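Long-range contacts in probable branched-chain amino acid ABC transporter, amino acid binding protein (Thermus thermophilus, PDB 3LKB), which probably binds branched-chain amino acids such as valine, held here in its pocket, and delivers them to an ABC transporter: residues 78-83 and 100-105; 10-15 and 51-56; 86-91 and 105-110. The protein carries 2 engineered substitutions. All blocks are in the same frame, centred on the assembly; numbering follows the deposited sequence.

Contacts 1 and 2 are buried pairings of parallel strands. Contact 3 is only partly buried and sets a helix against a loop. Contacts 1 and 3 share Ser105 and both belong to the stretch around helix 84-97: contact 1 joins the strands before and after that helix, and contact 3 lays the following loop on it. Contact 1 also touches contact 2, where Leu80 N probably bonds to Phe11 O. Contacts 2 and 3 do not touch. The chemistry changes accordingly. Contacts 1 and 2 rest on backbone ladders, with a serine-aspartate side-chain bond added at the end of contact 2. Contact 3 combines leucine packing with one lysine bond. Contacts 1 and 3 touch the valine.

Contact 1. Residues 78-83 and 100-105. With VAL (valine), chain C.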
loop_
_atom_site.group_PDB
_atom_site.type_symbol
_atom_site.label_atom_id
_atom_site.label_comp_id
_atom_site.label_asym_id
_atom_site.label_seq_id
_atom_site.Cartn_x
_atom_site.Cartn_y
_atom_site.Cartn_z
ATOM N N VAL A 78 -14.141 -20.402 -8.437
ATOM C CA VAL A 78 -14.660 -19.203 -7.708
ATOM C C VAL A 78 -13.734 -18.021 -8.011
ATOM O O VAL A 78 -12.561 -18.236 -8.287
ATOM C CB VAL A 78 -14.564 -19.315 -6.142
ATOM C CG1 VAL A 78 -15.575 -18.325 -5.434
ATOM C CG2 VAL A 78 -14.787 -20.697 -5.672
ATOM N N PHE A 79 -14.253 -16.801 -7.869
ATOM C CA PHE A 79 -13.541 -15.549 -8.120
ATOM C C PHE A 79 -13.808 -14.719 -6.880
ATOM O O PHE A 79 -14.970 -14.446 -6.567
ATOM C CB PHE A 79 -14.184 -14.864 -9.324
ATOM C CG PHE A 79 -13.644 -13.471 -9.660
ATOM C CD1 PHE A 79 -12.371 -13.040 -9.256
ATOM C CD2 PHE A 79 -14.414 -12.608 -10.445
ATOM C CE1 PHE A 79 -11.872 -11.769 -9.609
ATOM C CE2 PHE A 79 -13.940 -11.343 -10.819
ATOM C CZ PHE A 79 -12.645 -10.910 -10.373
ATOM N N LEU A 80 -12.745 -14.387 -6.151
ATOM C CA LEU A 80 -12.760 -13.411 -5.070
ATOM C C LEU A 80 -12.427 -12.056 -5.709
ATOM O O LEU A 80 -11.330 -11.870 -6.265
ATOM C CB LEU A 80 -11.728 -13.786 -4.000
ATOM C CG LEU A 80 -11.978 -15.107 -3.263
ATOM C CD1 LEU A 80 -10.874 -15.494 -2.329
ATOM C CD2 LEU A 80 -13.234 -15.021 -2.494
ATOM N N SER A 81 -13.399 -11.143 -5.729
ATOM C CA SER A 81 -13.185 -9.895 -6.449
ATOM C C SER A 81 -13.215 -8.730 -5.493
ATOM O O SER A 81 -13.373 -8.911 -4.276
ATOM C CB SER A 81 -14.254 -9.685 -7.528
ATOM O OG SER A 81 -15.511 -9.547 -6.946
ATOM N N TYR A 82 -13.090 -7.532 -6.060
ATOM C CA TYR A 82 -12.867 -6.343 -5.249
ATOM C C TYR A 82 -13.732 -5.165 -5.642
ATOM O O TYR A 82 -14.804 -5.009 -5.051
ATOM C CB TYR A 82 -11.404 -5.981 -5.274
ATOM C CG TYR A 82 -11.031 -4.850 -4.356
ATOM C CD1 TYR A 82 -11.076 -5.025 -2.980
ATOM C CD2 TYR A 82 -10.598 -3.615 -4.869
ATOM C CE1 TYR A 82 -10.721 -4.015 -2.114
ATOM C CE2 TYR A 82 -10.249 -2.579 -4.007
ATOM C CZ TYR A 82 -10.318 -2.799 -2.622
ATOM O OH TYR A 82 -9.948 -1.821 -1.723
ATOM N N ALA A 83 -13.302 -4.353 -6.592
ATOM C CA ALA A 83 -13.909 -3.075 -6.926
ATOM C C ALA A 83 -15.310 -3.124 -7.484
ATOM O O ALA A 83 -15.620 -3.969 -8.204
ATOM C CB ALA A 83 -13.052 -2.298 -7.804
ATOM N N PRO A 100 -19.157 -18.553 -9.634
ATOM C CA PRO A 100 -19.503 -17.865 -8.367
ATOM C C PRO A 100 -18.460 -16.857 -7.981
ATOM O O PRO A 100 -17.281 -17.162 -8.025
ATOM C CB PRO A 100 -19.506 -18.990 -7.336
ATOM C CG PRO A 100 -19.795 -20.216 -8.120
ATOM C CD PRO A 100 -19.092 -20.015 -9.458
ATOM N N THR A 101 -18.893 -15.681 -7.565
ATOM C CA THR A 101 -18.004 -14.550 -7.369
ATOM C C THR A 101 -18.360 -13.917 -6.082
ATOM O O THR A 101 -19.537 -13.549 -5.881
ATOM C CB THR A 101 -18.207 -13.533 -8.495
ATOM O OG1 THR A 101 -17.694 -14.118 -9.682
ATOM C CG2 THR A 101 -17.475 -12.224 -8.254
ATOM N N ILE A 102 -17.379 -13.805 -5.197
ATOM C CA ILE A 102 -17.620 -13.210 -3.899
ATOM C C ILE A 102 -16.840 -11.906 -3.837
ATOM O O ILE A 102 -15.612 -11.940 -3.721
ATOM C CB ILE A 102 -17.138 -14.148 -2.782
ATOM C CG1 ILE A 102 -17.812 -15.507 -2.960
ATOM C CG2 ILE A 102 -17.356 -13.503 -1.407
ATOM C CD1 ILE A 102 -17.199 -16.655 -2.099
ATOM N N PRO A 103 -17.534 -10.754 -3.947
ATOM C CA PRO A 103 -16.890 -9.438 -3.963
ATOM C C PRO A 103 -16.653 -8.796 -2.578
ATOM O O PRO A 103 -17.432 -8.990 -1.655
ATOM C CB PRO A 103 -17.891 -8.577 -4.748
ATOM C CG PRO A 103 -19.046 -9.437 -5.085
ATOM C CD PRO A 103 -18.975 -10.630 -4.216
ATOM N N ALA A 104 -15.561 -8.045 -2.466
ATOM C CA ALA A 104 -15.378 -7.068 -1.393
ATOM C C ALA A 104 -16.345 -5.896 -1.533
ATOM O O ALA A 104 -16.683 -5.279 -0.564
ATOM C CB ALA A 104 -13.950 -6.543 -1.400
ATOM N N SER A 105 -16.704 -5.553 -2.764
ATOM C CA SER A 105 -17.678 -4.531 -3.010
ATOM C C SER A 105 -19.003 -5.002 -2.410
ATOM O O SER A 105 -19.414 -6.150 -2.618
ATOM C CB SER A 105 -17.912 -4.388 -4.518
ATOM O OG SER A 105 -19.084 -3.622 -4.757
HETATM N N VAL C . -13.591 -0.033 -2.144
HETATM C CA VAL C . -14.726 -0.980 -2.470
HETATM C C VAL C . -14.298 -2.376 -2.763
HETATM O O VAL C . -14.310 -3.118 -1.805
HETATM C CB VAL C . -15.543 -0.561 -3.671
HETATM C CG1 VAL C . -14.785 -0.625 -4.906
HETATM C CG2 VAL C . -16.638 -1.426 -3.767
HETATM O O HOH W 1 -13.564 -11.137 -2.445
#
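Tyr82 and Ala104 meet beside the bound valine, just past the ends of parallel strands 79-81 and 101-103. With helix 84-97 between them, these strands form a beta-alpha-beta crossover. Loops at the C-terminal ends of such strands commonly build the ligand site, and they do so here. The Tyr82 ring presents one face to the ligand, whose carboxylate carbon C lies 3.9 Å above the ring plane, over its centre. Tyr82 CG, anti to the backbone N (chi1 -174°), carries the ring out beside the ligand. Ala104 CB touches Tyr82 CD1 at 3.6 Å and the ligand O at 3.5 Å. Ser105 CB is 3.3 Å from ligand CG2. Ala83 CA meets ligand CG1, and Ala83 itself is the N-cap residue of the helix.

The next shell fixes these groups. Ser105 N gives a weak bond to Tyr82 O, and Ser105 OG bonds to Thr84 OG1. Ala104 O is bonded to the hydroxyl of Tyr232, which follows a strand of the seven-stranded sheet, so both lobes reach the pocket.

Behind the pocket runs the strand ladder. Phe79 N bonds to Pro100 O, Ile102 N to Phe79 O at 2.8 Å, Ser81 N to Ile102 O, and Ala104 N to Ser81 O. Ser81 O also accepts from a water at 2.9 Å. Leu80 and Ile102 lie side by side, with Leu80 CD2 4.0 Å from Ile102 CB, and face helix 285-308. Phe79, Thr101 and Pro103 face helix 84-97. On that same side Ser81 OG, with chi1 64°, lies between its own N and carbonyl carbon. It sits next to the side-chain amide of Asn87 on helix 84-97 and rests 3.3 Å from Pro103 CA.

Contact 2. Residues 10-15 and 51-56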
loop_
_atom_site.group_PDB
_atom_site.type_symbol
_atom_site.label_atom_id
_atom_site.label_comp_id
_atom_site.label_asym_id
_atom_site.label_seq_id
_atom_site.Cartn_x
_atom_site.Cartn_y
_atom_site.Cartn_z
ATOM N N LEU A 10 -7.088 -20.329 -5.692
ATOM C CA LEU A 10 -7.898 -19.374 -4.999
ATOM C C LEU A 10 -7.356 -18.035 -5.477
ATOM O O LEU A 10 -6.217 -17.705 -5.204
ATOM C CB LEU A 10 -7.711 -19.559 -3.504
ATOM C CG LEU A 10 -8.914 -19.066 -2.702
ATOM C CD1 LEU A 10 -10.158 -19.711 -3.270
ATOM C CD2 LEU A 10 -8.756 -19.422 -1.261
ATOM N N PHE A 11 -8.157 -17.302 -6.243
ATOM C CA PHE A 11 -7.675 -16.112 -6.905
ATOM C C PHE A 11 -8.440 -14.861 -6.448
ATOM O O PHE A 11 -9.662 -14.817 -6.446
ATOM C CB PHE A 11 -7.688 -16.327 -8.429
ATOM C CG PHE A 11 -7.723 -15.055 -9.255
ATOM C CD1 PHE A 11 -6.540 -14.413 -9.640
ATOM C CD2 PHE A 11 -8.933 -14.518 -9.674
ATOM C CE1 PHE A 11 -6.567 -13.263 -10.436
ATOM C CE2 PHE A 11 -8.977 -13.393 -10.461
ATOM C CZ PHE A 11 -7.769 -12.754 -10.843
ATOM N N TRP A 12 -7.706 -13.848 -6.017
ATOM C CA TRP A 12 -8.297 -12.557 -5.686
ATOM C C TRP A 12 -7.575 -11.528 -6.502
ATOM O O TRP A 12 -6.350 -11.637 -6.727
ATOM C CB TRP A 12 -8.093 -12.274 -4.208
ATOM C CG TRP A 12 -8.540 -10.921 -3.735
ATOM C CD1 TRP A 12 -9.784 -10.580 -3.375
ATOM C CD2 TRP A 12 -7.729 -9.724 -3.587
ATOM N NE1 TRP A 12 -9.827 -9.254 -2.990
ATOM C CE2 TRP A 12 -8.584 -8.705 -3.109
ATOM C CE3 TRP A 12 -6.388 -9.418 -3.847
ATOM C CZ2 TRP A 12 -8.148 -7.417 -2.836
ATOM C CZ3 TRP A 12 -5.939 -8.123 -3.589
ATOM C CH2 TRP A 12 -6.824 -7.139 -3.069
ATOM N N SER A 13 -8.326 -10.559 -6.997
ATOM C CA SER A 13 -7.723 -9.407 -7.697
ATOM C C SER A 13 -8.311 -8.148 -7.090
ATOM O O SER A 13 -9.516 -8.003 -7.048
ATOM C CB SER A 13 -8.020 -9.464 -9.207
ATOM O OG SER A 13 -7.815 -8.212 -9.833
ATOM N N GLY A 14 -7.465 -7.248 -6.600
ATOM C CA GLY A 14 -7.920 -6.016 -5.956
ATOM C C GLY A 14 -6.751 -5.083 -5.715
ATOM O O GLY A 14 -5.632 -5.312 -6.211
ATOM N N ALA A 15 -7.034 -3.988 -5.014
ATOM C CA ALA A 15 -6.137 -2.869 -4.834
ATOM C C ALA A 15 -5.274 -3.006 -3.570
ATOM O O ALA A 15 -5.631 -2.430 -2.519
ATOM C CB ALA A 15 -6.946 -1.589 -4.745
ATOM N N CYS A 51 -2.475 -20.112 -4.097
ATOM C CA CYS A 51 -2.980 -18.820 -3.691
ATOM C C CYS A 51 -2.520 -17.720 -4.636
ATOM O O CYS A 51 -1.360 -17.409 -4.669
ATOM C CB CYS A 51 -2.465 -18.477 -2.321
ATOM S SG CYS A 51 -3.106 -16.825 -1.901
ATOM N N VAL A 52 -3.428 -17.150 -5.407
ATOM C CA VAL A 52 -3.057 -16.120 -6.319
ATOM C C VAL A 52 -3.757 -14.811 -5.958
ATOM O O VAL A 52 -4.985 -14.689 -6.052
ATOM C CB VAL A 52 -3.299 -16.536 -7.749
ATOM C CG1 VAL A 52 -2.937 -15.405 -8.672
ATOM C CG2 VAL A 52 -2.482 -17.822 -8.051
ATOM N N VAL A 53 -2.941 -13.851 -5.517
ATOM C CA VAL A 53 -3.388 -12.558 -5.035
ATOM C C VAL A 53 -2.771 -11.481 -5.907
ATOM O O VAL A 53 -1.564 -11.247 -5.816
ATOM C CB VAL A 53 -2.942 -12.356 -3.577
ATOM C CG1 VAL A 53 -2.981 -10.892 -3.213
ATOM C CG2 VAL A 53 -3.838 -13.180 -2.642
ATOM N N ARG A 54 -3.591 -10.846 -6.754
ATOM C CA ARG A 54 -3.095 -9.849 -7.725
ATOM C C ARG A 54 -3.502 -8.439 -7.308
ATOM O O ARG A 54 -4.648 -8.184 -6.902
ATOM C CB ARG A 54 -3.663 -10.115 -9.137
ATOM C CG ARG A 54 -3.532 -11.564 -9.627
ATOM C CD ARG A 54 -2.550 -11.699 -10.756
ATOM N NE ARG A 54 -1.274 -12.253 -10.338
ATOM C CZ ARG A 54 -0.670 -13.302 -10.913
ATOM N NH1 ARG A 54 -1.232 -13.942 -11.935
ATOM N NH2 ARG A 54 0.519 -13.689 -10.470
ATOM N N ASP A 55 -2.555 -7.530 -7.395
ATOM C CA ASP A 55 -2.795 -6.152 -7.220
ATOM C C ASP A 55 -3.177 -5.540 -8.561
ATOM O O ASP A 55 -2.311 -5.348 -9.404
ATOM C CB ASP A 55 -1.495 -5.508 -6.745
ATOM C CG ASP A 55 -1.628 -3.989 -6.511
ATOM O OD1 ASP A 55 -2.752 -3.445 -6.348
ATOM O OD2 ASP A 55 -0.578 -3.332 -6.485
ATOM N N ASP A 56 -4.464 -5.216 -8.741
ATOM C CA ASP A 56 -4.927 -4.507 -9.922
ATOM C C ASP A 56 -4.929 -2.998 -9.777
ATOM O O ASP A 56 -5.301 -2.314 -10.719
ATOM C CB ASP A 56 -6.336 -4.958 -10.327
ATOM C CG ASP A 56 -7.403 -4.724 -9.212
ATOM O OD1 ASP A 56 -7.305 -3.733 -8.430
ATOM O OD2 ASP A 56 -8.353 -5.558 -9.142
#
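Cys51 pairs with Leu10 where the two strands enter the contact, and its side chain points to the same side of the sheet as Leu10, toward helix 21-41. Val52 follows with two backbone bonds: its N donates to Leu10 O at 2.9 Å and its O accepts from Trp12 N at 2.8 Å. Its CG1 comes to the edge of the Phe11 ring, in the ring plane, 3.9 Å from CD1. Val53 points to the other side, where CG1 lies 3.8 Å from Trp12 CE3. The indole also lies by its own strand. Gly14 N sits above one indole face, offset toward the rim. Gly14 has no CB, and a CB there would run into Trp12 CZ2.

Strands 6-14 and 47-55 run parallel, and with helix 21-41 make a beta-alpha-beta unit of the periplasmic binding protein fold. Arg54 carries the ladder on: its N bonds to Trp12 O, and its O accepts from Gly14 N. Its CG touches Phe11 CE1 at 3.6 Å. Beyond that, its chain bends and leads away from the partner strand to a salt bridge between NH1 and Glu69. The face of its guanidinium lies against Val52 CG1, and its plane stands 79° from that of the Phe11 ring. Asp55 sets its CA near Gly14 O, while its carboxylate serves Thr17 and Gln57 N.

Asp56 N donates to Gly14 O at 2.8 Å. With chi1 60°, Asp56 CG sits between its backbone N and carbonyl carbon, which places it against the end of strand 6-14, 3.5 Å from Gly14 CA. OD2 accepts a hydrogen bond from Ser13 OG at 2.8 Å, on the anti side and 28° out of the carboxylate plane. Thr63 OG1 also bonds OD2, and Tyr58 N bonds OD1.

Contact 3. Residues 86-91 and 105-110; sequences ANLQLK and SMHIEL. With VAL (valine), chain C.
The loop that leaves strand 101-103 at the valine pocket folds back onto helix 84-97, with Leu110 packed against Asn87 and Leu88. Leu110 spreads its two methyls over Asn87 CB: CD2 is 3.7 Å from it and CD1 3.8 Å. The side chains of Leu110 and Asn87 cross at about a right angle. Leu88 meets Leu110 in the same manner, CD2 to CD2 at 3.8 Å. The same Leu88 CD2 also lies 3.9 Å from Glu109 CG. The other branch, Leu88 CD1, comes to the edge of the His107 ring, near its plane. Glu109 CB sits over one face of that ring, offset toward the rim.

One turn along the helix, Lys91 gives the polar part of the contact. Its chain is bent at chi3, 89°, which turns CE toward the loop, and CE comes within 3.2 Å of Leu110 O. NZ then donates to Glu109 O at 2.8 Å, in the carbonyl plane. The backbone oxygens of Asp112 and Pro114 accept from NZ as well. Three carbonyls of one loop thus satisfy the ammonium group of a buried lysine. The Glu109 carboxylate is near but forms no salt bridge, and its charge may still favour the charged lysine.

Within the loop, Leu110 N bonds to His107 O, which places the leucine for its part in the packing. Nearer the pocket, Met106 and His107 touch Tyr126 at the start of helix 126-140. At the head of the loop Ser105 OG, besides its bond with Thr84, accepts from His107 N at 3.2 Å. This closes an ST turn, and the chain turns away from the ligand site of the periplasmic binding protein through it.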
loop_
_atom_site.group_PDB
_atom_site.type_symbol
_atom_site.label_atom_id
_atom_site.label_comp_id
_atom_site.label_asym_id
_atom_site.label_seq_id
_atom_site.Cartn_x
_atom_site.Cartn_y
_atom_site.Cartn_z
ATOM N N ALA A 86 -15.235 -2.616 -11.319
ATOM C CA ALA A 86 -14.741 -3.813 -11.974
ATOM C C ALA A 86 -15.806 -4.880 -12.014
ATOM O O ALA A 86 -16.068 -5.437 -13.091
ATOM C CB ALA A 86 -13.461 -4.345 -11.296
ATOM N N ASN A 87 -16.432 -5.147 -10.868
ATOM C CA ASN A 87 -17.518 -6.118 -10.801
ATOM C C ASN A 87 -18.669 -5.771 -11.714
ATOM O O ASN A 87 -19.166 -6.654 -12.410
ATOM C CB ASN A 87 -18.035 -6.283 -9.377
ATOM C CG ASN A 87 -17.140 -7.165 -8.534
ATOM O OD1 ASN A 87 -16.190 -6.703 -7.890
ATOM N ND2 ASN A 87 -17.458 -8.432 -8.497
ATOM N N LEU A 88 -19.115 -4.503 -11.721
ATOM C CA LEU A 88 -20.138 -4.071 -12.724
ATOM C C LEU A 88 -19.774 -4.452 -14.172
ATOM O O LEU A 88 -20.576 -5.024 -14.884
ATOM C CB LEU A 88 -20.413 -2.580 -12.627
ATOM C CG LEU A 88 -21.228 -2.301 -11.347
ATOM C CD1 LEU A 88 -21.265 -0.808 -10.977
ATOM C CD2 LEU A 88 -22.651 -2.827 -11.575
ATOM N N GLN A 89 -18.538 -4.193 -14.554
ATOM C CA GLN A 89 -18.036 -4.393 -15.883
ATOM C C GLN A 89 -17.954 -5.885 -16.230
ATOM O O GLN A 89 -18.264 -6.269 -17.327
ATOM C CB GLN A 89 -16.621 -3.785 -15.923
ATOM C CG GLN A 89 -16.368 -3.057 -17.139
ATOM C CD GLN A 89 -15.017 -2.342 -17.201
ATOM O OE1 GLN A 89 -13.953 -2.975 -17.342
ATOM N NE2 GLN A 89 -15.075 -1.000 -17.171
ATOM N N LEU A 90 -17.486 -6.713 -15.298
ATOM C CA LEU A 90 -17.418 -8.173 -15.488
ATOM C C LEU A 90 -18.707 -8.974 -15.325
ATOM O O LEU A 90 -18.684 -10.179 -15.610
ATOM C CB LEU A 90 -16.416 -8.767 -14.492
ATOM C CG LEU A 90 -15.117 -7.985 -14.531
ATOM C CD1 LEU A 90 -14.244 -8.572 -13.514
ATOM C CD2 LEU A 90 -14.529 -8.180 -15.894
ATOM N N LYS A 91 -19.793 -8.367 -14.825
ATOM C CA LYS A 91 -21.060 -9.122 -14.629
ATOM C C LYS A 91 -21.470 -9.964 -15.870
ATOM O O LYS A 91 -21.692 -11.179 -15.747
ATOM C CB LYS A 91 -22.231 -8.221 -14.181
ATOM C CG LYS A 91 -22.287 -7.854 -12.688
ATOM C CD LYS A 91 -23.488 -6.924 -12.387
ATOM C CE LYS A 91 -24.775 -7.751 -12.047
ATOM N NZ LYS A 91 -25.988 -6.894 -11.803
ATOM N N SER A 105 -16.704 -5.553 -2.764
ATOM C CA SER A 105 -17.678 -4.531 -3.010
ATOM C C SER A 105 -19.003 -5.002 -2.410
ATOM O O SER A 105 -19.414 -6.150 -2.618
ATOM C CB SER A 105 -17.912 -4.388 -4.518
ATOM O OG SER A 105 -19.084 -3.622 -4.757
ATOM N N MET A 106 -19.695 -4.103 -1.730
ATOM C CA MET A 106 -20.991 -4.446 -1.185
ATOM C C MET A 106 -22.106 -3.678 -1.935
ATOM O O MET A 106 -23.107 -3.206 -1.363
ATOM C CB MET A 106 -20.933 -4.162 0.310
ATOM C CG MET A 106 -19.548 -4.638 0.989
ATOM S SD MET A 106 -19.400 -3.938 2.613
ATOM C CE MET A 106 -18.153 -5.041 3.239
ATOM N N HIS A 107 -21.949 -3.542 -3.241
ATOM C CA HIS A 107 -22.915 -2.747 -3.926
ATOM C C HIS A 107 -24.107 -3.624 -4.296
ATOM O O HIS A 107 -23.930 -4.677 -4.899
ATOM C CB HIS A 107 -22.325 -2.098 -5.150
ATOM C CG HIS A 107 -23.292 -1.216 -5.847
ATOM N ND1 HIS A 107 -23.116 -0.781 -7.145
ATOM C CD2 HIS A 107 -24.469 -0.709 -5.434
ATOM C CE1 HIS A 107 -24.121 0.004 -7.483
ATOM N NE2 HIS A 107 -24.958 0.063 -6.460
ATOM N N ILE A 108 -25.312 -3.196 -3.933
ATOM C CA ILE A 108 -26.493 -4.053 -4.151
ATOM C C ILE A 108 -26.788 -4.380 -5.637
ATOM O O ILE A 108 -27.295 -5.480 -5.990
ATOM C CB ILE A 108 -27.721 -3.453 -3.498
ATOM C CG1 ILE A 108 -28.815 -4.492 -3.420
ATOM C CG2 ILE A 108 -28.169 -2.151 -4.239
ATOM C CD1 ILE A 108 -28.547 -5.622 -2.409
ATOM N N GLU A 109 -26.443 -3.427 -6.496
ATOM C CA GLU A 109 -26.617 -3.555 -7.935
ATOM C C GLU A 109 -25.954 -4.831 -8.500
ATOM O O GLU A 109 -26.377 -5.386 -9.532
ATOM C CB GLU A 109 -26.108 -2.256 -8.621
ATOM C CG GLU A 109 -26.249 -2.197 -10.148
ATOM C CD GLU A 109 -27.684 -2.474 -10.626
ATOM O OE1 GLU A 109 -28.662 -2.062 -9.913
ATOM O OE2 GLU A 109 -27.836 -3.084 -11.720
ATOM N N LEU A 110 -24.919 -5.299 -7.815
ATOM C CA LEU A 110 -24.216 -6.506 -8.228
ATOM C C LEU A 110 -25.079 -7.750 -8.190
ATOM O O LEU A 110 -24.868 -8.622 -9.012
ATOM C CB LEU A 110 -22.969 -6.747 -7.372
ATOM C CG LEU A 110 -21.890 -5.655 -7.398
ATOM C CD1 LEU A 110 -20.635 -6.095 -6.602
ATOM C CD2 LEU A 110 -21.545 -5.212 -8.828
HETATM N N VAL C . -13.591 -0.033 -2.144
HETATM C CA VAL C . -14.726 -0.980 -2.470
HETATM C C VAL C . -14.298 -2.376 -2.763
HETATM O O VAL C . -14.310 -3.118 -1.805
HETATM C CB VAL C . -15.543 -0.561 -3.671
HETATM C CG1 VAL C . -14.785 -0.625 -4.906
HETATM C CG2 VAL C . -16.638 -1.426 -3.767
#